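PDB 4YAC: C alpha-dehydrogenase from Sphingobium sp. SYK-6, which oxidises the C-alpha alcohol of lignin-derived beta-aryl ether compounds with a nicotinamide cofactor, as a short-chain dehydrogenase/reductase of the lignin beta-aryl ether cleavage pathway. Local coordinates for the interface of chains A and B. Numbering follows the deposited sequence. Chains: chain A/B, C alpha-dehydrogenase.

Contact 1: the interface of chains A and B. Residues chain A 127, 131, 171, 174-175; chain B 100-101.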
ATOM      1  N   MET A 127      17.002 -11.044  -3.716  1.00 28.18           N
ATOM      2  CA  MET A 127      17.747  -9.796  -3.581  1.00 30.04           C
ATOM      3  C   MET A 127      18.992  -9.933  -2.687  1.00 31.75           C
ATOM      4  O   MET A 127      20.042  -9.370  -3.005  1.00 35.18           O
ATOM      5  CB  MET A 127      16.805  -8.699  -3.065  1.00 30.49           C
ATOM      6  CG  MET A 127      17.462  -7.402  -2.656  1.00 32.75           C
ATOM      7  SD  MET A 127      17.701  -7.327  -0.873  1.00 37.06           S
ATOM      8  CE  MET A 127      16.012  -7.360  -0.257  1.00 33.35           C
ATOM      9  N   ILE A 131      22.971  -9.084  -3.838  1.00 35.41           N
ATOM     10  CA  ILE A 131      23.888  -8.252  -3.068  1.00 36.53           C
ATOM     11  C   ILE A 131      25.168  -9.022  -2.766  1.00 42.59           C
ATOM     12  O   ILE A 131      26.276  -8.508  -2.945  1.00 39.46           O
ATOM     13  CB  ILE A 131      23.220  -7.763  -1.753  1.00 33.35           C
ATOM     14  CG1 ILE A 131      22.139  -6.734  -2.084  1.00 36.65           C
ATOM     15  CG2 ILE A 131      24.244  -7.147  -0.803  1.00 33.59           C
ATOM     16  CD1 ILE A 131      21.235  -6.390  -0.933  1.00 36.32           C
ATOM     17  N   LEU A 171      12.324  -0.371  -2.058  1.00 28.32           N
ATOM     18  CA  LEU A 171      13.466  -0.946  -2.765  1.00 28.95           C
ATOM     19  C   LEU A 171      14.217   0.140  -3.526  1.00 36.81           C
ATOM     20  O   LEU A 171      15.448   0.141  -3.587  1.00 30.22           O
ATOM     21  CB  LEU A 171      13.000  -2.035  -3.735  1.00 30.02           C
ATOM     22  CG  LEU A 171      13.200  -3.528  -3.432  1.00 43.79           C
ATOM     23  CD1 LEU A 171      13.586  -3.839  -1.997  1.00 34.96           C
ATOM     24  CD2 LEU A 171      11.937  -4.279  -3.798  1.00 30.79           C
ATOM     25  N   GLU A 174      16.896   1.837  -1.404  1.00 34.63           N
ATOM     26  CA  GLU A 174      18.008   1.091  -0.819  1.00 45.93           C
ATOM     27  C   GLU A 174      18.825   0.269  -1.818  1.00 44.01           C
ATOM     28  O   GLU A 174      19.958  -0.108  -1.519  1.00 34.83           O
ATOM     29  CB  GLU A 174      17.476   0.173   0.290  1.00 35.26           C
ATOM     30  CG  GLU A 174      16.833   0.953   1.439  1.00 30.32           C
ATOM     31  CD  GLU A 174      16.469   0.095   2.638  1.00 34.59           C
ATOM     32  OE1 GLU A 174      17.193  -0.876   2.938  1.00 31.66           O
ATOM     33  OE2 GLU A 174      15.455   0.405   3.296  1.00 37.46           O
ATOM     34  N   MET A 175      18.279   0.003  -3.000  1.00 31.46           N
ATOM     35  CA  MET A 175      18.958  -0.886  -3.948  1.00 30.77           C
ATOM     36  C   MET A 175      20.038  -0.232  -4.830  1.00 35.31           C
ATOM     37  O   MET A 175      20.987  -0.908  -5.228  1.00 34.56           O
ATOM     38  CB  MET A 175      17.920  -1.562  -4.845  1.00 36.28           C
ATOM     39  CG  MET A 175      17.066  -2.601  -4.120  1.00 37.22           C
ATOM     40  SD  MET A 175      18.031  -3.935  -3.366  1.00 33.49           S
ATOM     41  CE  MET A 175      18.120  -3.374  -1.668  1.00 32.06           C
TER
ATOM     42  N   ILE B 100      16.765  -3.393   4.325  1.00 30.47           N
ATOM     43  CA  ILE B 100      15.761  -4.336   3.852  1.00 30.67           C
ATOM     44  C   ILE B 100      16.390  -5.694   3.547  1.00 32.55           C
ATOM     45  O   ILE B 100      15.730  -6.722   3.673  1.00 34.27           O
ATOM     46  CB  ILE B 100      15.021  -3.810   2.597  1.00 29.67           C
ATOM     47  CG1 ILE B 100      13.860  -4.736   2.215  1.00 34.23           C
ATOM     48  CG2 ILE B 100      15.970  -3.674   1.419  1.00 30.56           C
ATOM     49  CD1 ILE B 100      12.852  -4.981   3.321  1.00 53.52           C
ATOM     50  N   GLU B 101      17.667  -5.706   3.177  1.00 32.57           N
ATOM     51  CA  GLU B 101      18.320  -6.959   2.817  1.00 35.48           C
ATOM     52  C   GLU B 101      18.635  -7.819   4.044  1.00 33.60           C
ATOM     53  O   GLU B 101      18.986  -8.991   3.905  1.00 36.15           O
ATOM     54  CB  GLU B 101      19.601  -6.694   2.017  1.00 39.93           C
ATOM     55  CG  GLU B 101      20.763  -6.080   2.804  1.00 42.89           C
ATOM     56  CD  GLU B 101      20.788  -4.563   2.762  1.00 43.41           C
ATOM     57  OE1 GLU B 101      19.771  -3.949   2.379  1.00 38.59           O
ATOM     58  OE2 GLU B 101      21.840  -3.984   3.110  1.00 44.95           O
TER
HETATM   59  O   HOH W   1      19.789  -1.387   2.564  1.00 34.36           O

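Contact 2: the interface of chains A and B. Residues chain A 282-283, 285-286; chain B 224-225, 254.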
ATOM      1  N   ARG A 282       6.079  25.819  13.874  1.00 74.33           N
ATOM      2  CA  ARG A 282       7.087  24.956  13.270  1.00 72.66           C
ATOM      3  C   ARG A 282       7.874  25.709  12.192  1.00 80.91           C
ATOM      4  O   ARG A 282       9.067  25.463  12.009  1.00 76.78           O
ATOM      5  CB  ARG A 282       6.441  23.697  12.686  1.00 66.78           C
ATOM      6  CG  ARG A 282       5.793  22.784  13.715  1.00 66.12           C
ATOM      7  CD  ARG A 282       5.517  21.406  13.128  1.00 68.65           C
ATOM      8  NE  ARG A 282       4.638  21.466  11.962  1.00 66.86           N
ATOM      9  CZ  ARG A 282       3.308  21.480  12.018  1.00 72.11           C
ATOM     10  NH1 ARG A 282       2.681  21.446  13.187  1.00 71.07           N
ATOM     11  NH2 ARG A 282       2.601  21.533  10.898  1.00 79.92           N
ATOM     12  N   MET A 283       7.208  26.624  11.486  1.00 82.93           N
ATOM     13  CA  MET A 283       7.887  27.537  10.564  1.00101.67           C
ATOM     14  C   MET A 283       9.020  28.274  11.265  1.00 96.44           C
ATOM     15  O   MET A 283      10.163  28.278  10.804  1.00100.00           O
ATOM     16  CB  MET A 283       6.909  28.571   9.988  1.00115.03           C
ATOM     17  CG  MET A 283       6.029  28.105   8.837  1.00125.71           C
ATOM     18  SD  MET A 283       6.946  27.584   7.377  1.00120.99           S
ATOM     19  CE  MET A 283       7.026  25.827   7.665  1.00 80.60           C
ATOM     20  N   ILE A 285      10.666  27.792  13.985  1.00 85.35           N
ATOM     21  CA  ILE A 285      11.766  26.993  14.519  1.00 96.21           C
ATOM     22  C   ILE A 285      12.834  26.740  13.457  1.00103.94           C
ATOM     23  O   ILE A 285      14.029  26.821  13.741  1.00 98.34           O
ATOM     24  CB  ILE A 285      11.247  25.646  15.083  1.00 83.62           C
ATOM     25  CG1 ILE A 285      10.630  25.873  16.467  1.00 78.43           C
ATOM     26  CG2 ILE A 285      12.373  24.611  15.187  1.00 78.52           C
ATOM     27  CD1 ILE A 285       9.869  24.684  17.024  1.00 75.28           C
ATOM     28  N   ARG A 286      12.401  26.434  12.238  1.00 98.11           N
ATOM     29  CA  ARG A 286      13.328  26.133  11.152  1.00 85.45           C
ATOM     30  C   ARG A 286      14.019  27.389  10.642  1.00 86.64           C
ATOM     31  O   ARG A 286      15.220  27.373  10.375  1.00 92.44           O
ATOM     32  CB  ARG A 286      12.596  25.439  10.009  1.00 82.46           C
ATOM     33  CG  ARG A 286      11.929  24.160  10.447  1.00 96.62           C
ATOM     34  CD  ARG A 286      11.067  23.575   9.361  1.00103.00           C
ATOM     35  NE  ARG A 286       9.689  23.520   9.822  1.00110.51           N
ATOM     36  CZ  ARG A 286       8.627  23.448   9.035  1.00114.55           C
ATOM     37  NH1 ARG A 286       8.761  23.424   7.715  1.00111.60           N
ATOM     38  NH2 ARG A 286       7.421  23.419   9.581  1.00118.31           N
TER
ATOM     39  N   VAL B 224      11.068  18.089  13.338  1.00 69.92           N
ATOM     40  CA  VAL B 224      10.455  19.259  13.959  1.00 70.95           C
ATOM     41  C   VAL B 224       9.034  18.954  14.457  1.00 62.95           C
ATOM     42  O   VAL B 224       8.644  19.430  15.524  1.00 73.80           O
ATOM     43  CB  VAL B 224      10.430  20.456  12.980  1.00 77.44           C
ATOM     44  CG1 VAL B 224       9.570  21.600  13.521  1.00 82.99           C
ATOM     45  CG2 VAL B 224      11.850  20.947  12.716  1.00 64.96           C
ATOM     46  N   ILE B 225       8.266  18.168  13.703  1.00 61.38           N
ATOM     47  CA  ILE B 225       6.920  17.791  14.155  1.00 91.30           C
ATOM     48  C   ILE B 225       7.044  16.768  15.283  1.00102.46           C
ATOM     49  O   ILE B 225       6.296  16.842  16.260  1.00 95.71           O
ATOM     50  CB  ILE B 225       5.983  17.241  12.986  1.00 84.87           C
ATOM     51  CG1 ILE B 225       4.886  16.276  13.507  1.00 87.48           C
ATOM     52  CG2 ILE B 225       6.779  16.624  11.837  1.00 75.37           C
ATOM     53  CD1 ILE B 225       4.664  15.029  12.671  1.00 89.86           C
ATOM     54  N   GLU B 254       3.972  21.368   5.685  1.00 61.67           N
ATOM     55  CA  GLU B 254       5.378  21.287   5.294  1.00 65.92           C
ATOM     56  C   GLU B 254       5.599  20.341   4.129  1.00 70.27           C
ATOM     57  O   GLU B 254       6.338  20.643   3.192  1.00 83.81           O
ATOM     58  CB  GLU B 254       6.240  20.803   6.455  1.00 55.48           C
ATOM     59  CG  GLU B 254       6.071  21.551   7.732  1.00 59.69           C
ATOM     60  CD  GLU B 254       5.071  20.910   8.672  1.00 69.25           C
ATOM     61  OE1 GLU B 254       3.887  20.807   8.301  1.00 95.09           O
ATOM     62  OE2 GLU B 254       5.480  20.506   9.779  1.00 78.19           O
TER

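Contact 1: the interface of chains A and B
B:Ile100 and B:Glu101, in the short 3-10 helix 100-102 of chain B, press into the groove between helices 105-133 and 155-174 of chain A, the helix pair through which short-chain dehydrogenases commonly dimerise. The polar side of the contact is carried by A:Glu174. Its chain runs extended beyond CG (chi2 -172°), reaching across so that carboxylate oxygen OE1 lies 2.9 Å from the backbone N of B:Ile100. This hydrogen bond is nearly straight (171° at H) and uses the syn side of the carboxylate, only slightly out of its plane. The acceptor thus sits at the start of the 3-10 helix, where an anion would probably be welcome. The same OE1 is 2.7 Å from the oxygen of water 1, which lies 2.6 Å from OE1 of B:Glu101. The water probably eases the meeting of two like charges, the oxygens A:Glu174 OE1 and B:Glu101 OE1 being 4.0 Å apart. With a leucine in place of A:Glu174, the N-H of B:Ile100 would probably lose its acceptor and the water a carboxylate partner. Below this polar layer the packing is greasy. The CB of B:Glu101 rests 3.4 Å from A:Ile131 CD1 and 3.5 Å from the sulfur SD of A:Met127, both side chains crossing it at about a right angle. CG2 of B:Ile100 points into chain A between the two methionine methyls, 3.8 Å from CE of A:Met175, with CE of A:Met127 close by. The patch therefore illustrates a short polar tie seated on methionine and aliphatic tips, at the long helices flanking the Rossmann-type sheet.

Contact 2: the interface of chains A and B
A:Arg282 and A:Arg286, one turn apart on the C-terminal helix 277-290 of chain A, receive B:Glu254 and B:Val224 of the partner, a pattern in which arginine stems pack while their heads pair with charge. A:Arg282 shows both jobs along its length. CB of A:Arg282 touches the methyl CG1 of B:Val224 at 3.9 Å, and CG follows along the same methyl. At CD of A:Arg282 the stem passes over the backbone of helix 217-228, 4.0 Å from CA of B:Ile225. There the chain bends (chi3 -59°), swinging the guanidinium away from the helix and toward the carboxylate of B:Glu254. NE of A:Arg282 makes a short, bent hydrogen bond of 2.5 Å to OE2 of B:Glu254, also a salt bridge, while NH2 of A:Arg282 bonds OE1 of B:Glu254 at 3.0 Å. The grip is side-on, one nitrogen to each oxygen, which would probably resist rotation of the carboxylate. It is not a flat pairing: the two planes are 25° apart, and NE meets OE2 from above the carboxylate plane, 49° out of it. The second arginine approaches the stem of the same glutamate. CZ of A:Arg286 lies 3.4 Å from CG of B:Glu254, and its NH2 forms a longer salt bridge of 3.5 Å to OE2. Lower down, CG of A:Arg286 packs on the other valine methyl, 3.9 Å from CG2 of B:Val224; the valine thereby wedges between the two arginine stems, with CG1 mainly against A:Arg282 and CG2 against A:Arg286. A weak bond from NE of A:Arg286 to the carbonyl oxygen O of A:Arg282 may steady this head against its own helix. Two guanidinium groups around one carboxylate would probably keep B:Glu254 ionised. The glutamate immediately precedes helix 255-271 of chain B, while helix 277-290 is the last helix of chain A, lying against the partner subunit.

The centres of the C-alpha atoms of contact 1 and contact 2 are about 32 Å apart, and the two have no residue or secondary-structure element in common. Contact 1 belongs to the helical face on which short-chain dehydrogenases typically pair, whereas contact 2 uses a C-terminal helix of one subunit laid on the other. Because the interface is two-fold symmetric, each has a twin with the chains exchanged, and the dimer is held at separate places. With each C-terminal helix reaching over the partner, rocking between the subunits would probably be restrained. The structure alone does not prove this dimer in solution, but the family's helix pair makes it plausible.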